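Local coordinates for protein A49R (Vaccinia virus, PDB 4D5T) that inhibits host NF-kappa-B activation by interacting with BTRC, which diminishes ubiquitination of the inhibitor NFKBIA and keeps p65 in the cytoplasm, at residues 56-61 against 105-110; 27-32 against 128-133. All coordinates share one frame; numbering follows the deposited sequence.

Contact 1. Residues 56-61 against 105-110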
loop_
_atom_site.group_PDB
_atom_site.type_symbol
_atom_site.label_atom_id
_atom_site.label_comp_id
_atom_site.label_asym_id
_atom_site.label_seq_id
_atom_site.Cartn_x
_atom_site.Cartn_y
_atom_site.Cartn_z
ATOM N N THR A 56 1.120 -5.728 6.531
ATOM C CA THR A 56 0.950 -5.464 7.976
ATOM C C THR A 56 0.049 -4.265 8.238
ATOM O O THR A 56 -0.884 -4.354 9.029
ATOM C CB THR A 56 2.292 -5.377 8.661
ATOM O OG1 THR A 56 2.923 -6.644 8.539
ATOM C CG2 THR A 56 2.135 -5.054 10.143
ATOM N N VAL A 57 0.253 -3.143 7.518
ATOM C CA VAL A 57 -0.555 -1.991 7.737
ATOM C C VAL A 57 -1.987 -2.256 7.325
ATOM O O VAL A 57 -2.968 -1.904 8.055
ATOM C CB VAL A 57 0.007 -0.759 6.932
ATOM C CG1 VAL A 57 -0.935 0.454 6.975
ATOM C CG2 VAL A 57 1.350 -0.358 7.473
ATOM N N TYR A 58 -2.165 -2.889 6.169
ATOM C CA TYR A 58 -3.517 -3.252 5.699
ATOM C C TYR A 58 -4.265 -4.066 6.786
ATOM O O TYR A 58 -5.442 -3.844 7.081
ATOM C CB TYR A 58 -3.381 -4.052 4.410
ATOM C CG TYR A 58 -4.641 -4.382 3.710
ATOM C CD1 TYR A 58 -5.350 -5.514 4.043
ATOM C CD2 TYR A 58 -5.128 -3.571 2.692
ATOM C CE1 TYR A 58 -6.506 -5.852 3.361
ATOM C CE2 TYR A 58 -6.301 -3.889 2.011
ATOM C CZ TYR A 58 -6.981 -5.007 2.373
ATOM O OH TYR A 58 -8.108 -5.346 1.707
ATOM N N THR A 59 -3.558 -5.013 7.374
ATOM C CA THR A 59 -4.116 -5.929 8.392
ATOM C C THR A 59 -4.458 -5.150 9.667
ATOM O O THR A 59 -5.503 -5.371 10.261
ATOM C CB THR A 59 -3.125 -7.041 8.722
ATOM O OG1 THR A 59 -2.957 -7.834 7.565
ATOM C CG2 THR A 59 -3.661 -7.930 9.843
ATOM N N ILE A 60 -3.553 -4.279 10.101
ATOM C CA ILE A 60 -3.813 -3.417 11.265
ATOM C C ILE A 60 -5.046 -2.515 11.122
ATOM O O ILE A 60 -5.878 -2.428 12.035
ATOM C CB ILE A 60 -2.582 -2.576 11.557
ATOM C CG1 ILE A 60 -1.507 -3.514 12.091
ATOM C CG2 ILE A 60 -2.880 -1.444 12.530
ATOM C CD1 ILE A 60 -0.170 -2.858 12.150
ATOM N N ILE A 61 -5.195 -1.898 9.971
ATOM C CA ILE A 61 -6.319 -1.035 9.690
ATOM C C ILE A 61 -7.611 -1.780 9.732
ATOM O O ILE A 61 -8.576 -1.298 10.316
ATOM C CB ILE A 61 -6.118 -0.281 8.360
ATOM C CG1 ILE A 61 -5.009 0.738 8.537
ATOM C CG2 ILE A 61 -7.408 0.376 7.908
ATOM C CD1 ILE A 61 -4.565 1.421 7.241
ATOM N N LEU A 105 -6.213 1.700 -3.536
ATOM C CA LEU A 105 -6.244 1.041 -4.831
ATOM C C LEU A 105 -6.518 -0.466 -4.636
ATOM O O LEU A 105 -7.226 -1.097 -5.441
ATOM C CB LEU A 105 -4.956 1.293 -5.656
ATOM C CG LEU A 105 -4.838 2.781 -6.077
ATOM C CD1 LEU A 105 -3.498 3.038 -6.720
ATOM C CD2 LEU A 105 -5.893 3.283 -6.987
ATOM N N LYS A 106 -5.924 -1.085 -3.624
ATOM C CA LYS A 106 -6.187 -2.488 -3.306
ATOM C C LYS A 106 -7.659 -2.690 -2.959
ATOM O O LYS A 106 -8.297 -3.613 -3.490
ATOM C CB LYS A 106 -5.265 -2.990 -2.168
ATOM C CG LYS A 106 -5.555 -4.429 -1.798
ATOM C CD LYS A 106 -4.513 -5.035 -0.892
ATOM C CE LYS A 106 -5.012 -6.449 -0.533
ATOM N NZ LYS A 106 -3.999 -7.302 0.057
ATOM N N TYR A 107 -8.257 -1.783 -2.188
ATOM C CA TYR A 107 -9.704 -1.926 -1.926
ATOM C C TYR A 107 -10.515 -1.881 -3.212
ATOM O O TYR A 107 -11.528 -2.598 -3.393
ATOM C CB TYR A 107 -10.235 -0.856 -0.985
ATOM C CG TYR A 107 -9.673 -0.792 0.388
ATOM C CD1 TYR A 107 -9.455 -1.946 1.168
ATOM C CD2 TYR A 107 -9.459 0.445 0.988
ATOM C CE1 TYR A 107 -8.938 -1.866 2.459
ATOM C CE2 TYR A 107 -8.934 0.522 2.274
ATOM C CZ TYR A 107 -8.716 -0.635 3.006
ATOM O OH TYR A 107 -8.286 -0.500 4.291
ATOM N N ILE A 108 -10.147 -0.959 -4.103
ATOM C CA ILE A 108 -10.884 -0.742 -5.342
ATOM C C ILE A 108 -10.732 -1.957 -6.252
ATOM O O ILE A 108 -11.735 -2.437 -6.826
ATOM C CB ILE A 108 -10.435 0.521 -6.082
ATOM C CG1 ILE A 108 -10.794 1.766 -5.270
ATOM C CG2 ILE A 108 -11.081 0.586 -7.476
ATOM C CD1 ILE A 108 -10.258 3.008 -5.914
ATOM N N MET A 109 -9.530 -2.527 -6.295
ATOM C CA MET A 109 -9.293 -3.780 -7.058
ATOM C C MET A 109 -9.913 -5.026 -6.420
ATOM O O MET A 109 -10.077 -6.053 -7.087
ATOM C CB MET A 109 -7.802 -4.019 -7.287
ATOM C CG MET A 109 -7.099 -2.992 -8.182
ATOM S SD MET A 109 -7.716 -2.792 -9.840
ATOM C CE MET A 109 -8.959 -1.575 -9.656
ATOM N N ASN A 110 -10.319 -4.946 -5.156
ATOM C CA ASN A 110 -11.144 -6.028 -4.500
ATOM C C ASN A 110 -12.578 -6.099 -5.069
ATOM O O ASN A 110 -13.286 -7.028 -4.774
ATOM C CB ASN A 110 -11.237 -5.855 -2.946
ATOM C CG ASN A 110 -9.894 -6.048 -2.200
ATOM O OD1 ASN A 110 -8.967 -6.700 -2.678
ATOM N ND2 ASN A 110 -9.804 -5.463 -0.980
HETATM O O HOH W 1 -7.706 -2.866 5.958
#
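Two helices of the all-helical Bcl-2-like fold, 49-61 and 95-109, are bridged by the ring of Y58, which lies between the side chains of K106 and Y107 and meets N110 at its hydroxyl. The segment axes stay 13.0 Å apart at an angle of 74°, so long side chains span the gap. CG of Y58 stands anti to the backbone N (chi1 -174°), and the ring extends from there toward helix 95-109. K106 runs across the ring at about a right angle, its extended chain laid over one face. CE of K106 sits 4.0 Å from the Y58 ring centroid as a CH-pi contact, offset toward the rim, while NZ of K106 lies 4.3 Å from the same centroid, almost on the ring normal, as a cation-pi partner. F39 offers K106 a second cation-pi contact. The Y107 ring slides past that of Y58 in the opposite direction, with the planes 42° apart; CE1 of Y107 approaches CE2 of Y58 to 3.4 Å. Over the other face of the Y58 ring, above its centre, a water donates to Y58 O and is also hydrogen-bonded to Y107 OH, at whose ring edge it lies. CG2 of I61 packs against Y107 OH at 3.8 Å. At the far end, Y58 and N110 meet tip to tip: ND2 of N110 donates to Y58 OH over 3.2 Å, with the amide plane nearly perpendicular to the ring. Y58 OH is also hydrogen-bonded to OE1 of E64, near the start of helix 64-72, and N110 touches E64 too. Cation-pi and aromatic contacts between side chains thus join two steeply inclined helices of a Bcl-2-like helical bundle.

Contact 2. Residues 27-32 against 128-133. With SO4 (sulfate ion), chain I.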
loop_
_atom_site.group_PDB
_atom_site.type_symbol
_atom_site.label_atom_id
_atom_site.label_comp_id
_atom_site.label_asym_id
_atom_site.label_seq_id
_atom_site.Cartn_x
_atom_site.Cartn_y
_atom_site.Cartn_z
ATOM N N ILE A 27 16.661 -3.364 -3.710
ATOM C CA ILE A 27 15.563 -3.634 -4.598
ATOM C C ILE A 27 15.496 -2.644 -5.775
ATOM O O ILE A 27 15.349 -1.433 -5.607
ATOM C CB ILE A 27 14.261 -3.514 -3.857
ATOM C CG1 ILE A 27 14.338 -4.317 -2.558
ATOM C CG2 ILE A 27 13.133 -3.991 -4.741
ATOM C CD1 ILE A 27 13.229 -4.004 -1.571
ATOM N N ASP A 28 15.654 -3.178 -6.973
ATOM C CA ASP A 28 15.585 -2.396 -8.199
ATOM C C ASP A 28 14.205 -1.697 -8.258
ATOM O O ASP A 28 13.194 -2.282 -7.909
ATOM C CB ASP A 28 15.836 -3.306 -9.437
ATOM C CG ASP A 28 15.826 -2.506 -10.791
ATOM O OD1 ASP A 28 16.909 -2.006 -11.174
ATOM O OD2 ASP A 28 14.800 -2.326 -11.489
ATOM N N ASN A 29 14.176 -0.454 -8.715
ATOM C CA ASN A 29 12.939 0.309 -8.803
ATOM C C ASN A 29 11.880 -0.347 -9.638
ATOM O O ASN A 29 10.711 -0.287 -9.276
ATOM C CB ASN A 29 13.219 1.734 -9.323
ATOM C CG ASN A 29 12.091 2.686 -9.018
ATOM O OD1 ASN A 29 11.709 2.855 -7.858
ATOM N ND2 ASN A 29 11.515 3.236 -10.054
ATOM N N ASP A 30 12.256 -0.975 -10.751
ATOM C CA ASP A 30 11.249 -1.578 -11.616
ATOM C C ASP A 30 10.646 -2.771 -10.891
ATOM O O ASP A 30 9.451 -3.048 -11.038
ATOM C CB ASP A 30 11.791 -1.949 -13.006
ATOM C CG ASP A 30 12.102 -0.728 -13.878
ATOM O OD1 ASP A 30 11.442 0.344 -13.748
ATOM O OD2 ASP A 30 13.012 -0.859 -14.737
ATOM N N ILE A 31 11.466 -3.484 -10.107
ATOM C CA ILE A 31 10.965 -4.648 -9.359
ATOM C C ILE A 31 10.064 -4.156 -8.216
ATOM O O ILE A 31 8.999 -4.720 -7.977
ATOM C CB ILE A 31 12.153 -5.504 -8.864
ATOM C CG1 ILE A 31 12.884 -6.063 -10.154
ATOM C CG2 ILE A 31 11.673 -6.521 -7.806
ATOM C CD1 ILE A 31 13.931 -7.122 -9.968
ATOM N N LEU A 32 10.457 -3.077 -7.537
ATOM C CA LEU A 32 9.626 -2.517 -6.481
ATOM C C LEU A 32 8.241 -2.159 -6.997
ATOM O O LEU A 32 7.215 -2.546 -6.412
ATOM C CB LEU A 32 10.311 -1.291 -5.854
ATOM C CG LEU A 32 9.486 -0.496 -4.851
ATOM C CD1 LEU A 32 9.179 -1.305 -3.617
ATOM C CD2 LEU A 32 10.249 0.764 -4.485
ATOM N N ASP A 128 5.686 3.796 -13.853
ATOM C CA ASP A 128 6.461 4.992 -14.042
ATOM C C ASP A 128 6.813 5.768 -12.751
ATOM O O ASP A 128 7.440 6.837 -12.813
ATOM C CB ASP A 128 5.740 5.906 -15.053
ATOM C CG ASP A 128 5.875 5.410 -16.476
ATOM O OD1 ASP A 128 6.710 4.511 -16.776
ATOM O OD2 ASP A 128 5.112 5.919 -17.321
ATOM N N ILE A 129 6.410 5.273 -11.591
ATOM C CA ILE A 129 6.682 5.998 -10.318
ATOM C C ILE A 129 8.091 5.763 -9.820
ATOM O O ILE A 129 8.824 4.867 -10.276
ATOM C CB ILE A 129 5.618 5.701 -9.224
ATOM C CG1 ILE A 129 5.801 4.293 -8.573
ATOM C CG2 ILE A 129 4.210 5.965 -9.748
ATOM C CD1 ILE A 129 4.874 4.017 -7.399
ATOM N N ASP A 130 8.495 6.607 -8.896
ATOM C CA ASP A 130 9.831 6.528 -8.311
ATOM C C ASP A 130 9.783 7.009 -6.874
ATOM O O ASP A 130 10.034 8.157 -6.559
ATOM C CB ASP A 130 10.776 7.358 -9.136
ATOM C CG ASP A 130 12.187 7.373 -8.567
ATOM O OD1 ASP A 130 12.519 6.485 -7.666
ATOM O OD2 ASP A 130 12.866 8.326 -9.083
ATOM N N ILE A 131 9.489 6.120 -5.979
ATOM C CA ILE A 131 9.223 6.471 -4.583
ATOM C C ILE A 131 10.277 6.021 -3.575
ATOM O O ILE A 131 10.032 6.044 -2.355
ATOM C CB ILE A 131 7.800 6.009 -4.127
ATOM C CG1 ILE A 131 7.591 4.466 -4.149
ATOM C CG2 ILE A 131 6.716 6.693 -4.960
ATOM C CD1 ILE A 131 6.311 4.005 -3.450
ATOM N N LYS A 132 11.372 5.440 -4.017
ATOM C CA LYS A 132 12.365 4.923 -3.086
ATOM C C LYS A 132 12.845 6.032 -2.059
ATOM O O LYS A 132 12.999 5.732 -0.886
ATOM C CB LYS A 132 13.575 4.270 -3.825
ATOM C CG LYS A 132 13.254 2.878 -4.385
ATOM C CD LYS A 132 14.351 2.242 -5.270
ATOM C CE LYS A 132 15.529 1.759 -4.500
ATOM N NZ LYS A 132 16.384 0.953 -5.420
ATOM N N GLN A 133 13.084 7.271 -2.496
ATOM C CA GLN A 133 13.543 8.308 -1.567
ATOM C C GLN A 133 12.497 8.699 -0.553
ATOM O O GLN A 133 12.804 8.898 0.613
ATOM C CB GLN A 133 14.007 9.536 -2.311
ATOM C CG GLN A 133 14.304 10.707 -1.389
ATOM C CD GLN A 133 15.473 10.480 -0.448
ATOM O OE1 GLN A 133 16.296 9.579 -0.634
ATOM N NE2 GLN A 133 15.534 11.313 0.600
HETATM S S SO4 I . 17.077 2.039 -8.932
HETATM O O1 SO4 I . 16.727 0.751 -9.591
HETATM O O2 SO4 I . 18.509 2.189 -8.638
HETATM O O3 SO4 I . 16.290 2.124 -7.728
HETATM O O4 SO4 I . 16.689 3.142 -9.829
HETATM O O HOH W 2 9.270 3.464 -7.042
#
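N29 and K132 slide past each other in opposite directions, each side chain reaching the other segment's backbone. The amide of N29 points into the loop before helix 132-150: its CG is anti to the backbone N (chi1 -161°), and ND2 donates to I129 O over 3.2 Å, close to the planes of both the amide and the carbonyl. The same carbonyl also accepts from ND2 of N33, one helical turn further on, so two asparagines grip it. The other branch of the N29 amide, OD1, takes a bond from a water 2.6 Å away, and that water accepts in turn from I131 N. D130 crosses N29 at about a right angle, amide and carboxylate planes 71° apart. CD of K132 comes within 3.7 Å of N29 OD1. The K132 chain bends at chi3 (74°), which turns CE aside; NZ beyond it donates to I27 O over 2.6 Å, tilted from the carbonyl plane. NZ of K132 also holds O3 of a sulfate, probably a crystallisation additive, at 2.6 Å. O1 of this ion accepts an almost straight bond from N29 N, 3.0 Å long, at the start of helix 29-40, where D28 is the N-cap. The K132 charge and the helix start probably favour the anion, against the nearby D28 carboxylate. The L32 and K132 side chains cross obliquely, CD2 of L32 3.7 Å from CG of K132. The contact thus joins the N-terminal ends of helices 29-40 and 132-150, with I27 and L32 also packing on the start of helix 49-61, at P49 and F50 respectively.

Overall arrangement
Contacts 1 and 2 lie 20 Å apart between centres, with nearest atoms about 8 Å apart, and do not touch. Along the chain, contact 1 is nested inside the loop closed by contact 2, which brings together segments 96 residues apart at their closest ends. Helices 29-40 and 49-61 follow each other and connect the two sites: the first begins at contact 2 and has F39 near its end beside contact 1, while the second starts next to contact 2 and ends in contact 1. Contact 1 is the more central, about 7 Å from the chain centre against 14 Å for contact 2, where the sulfate binds.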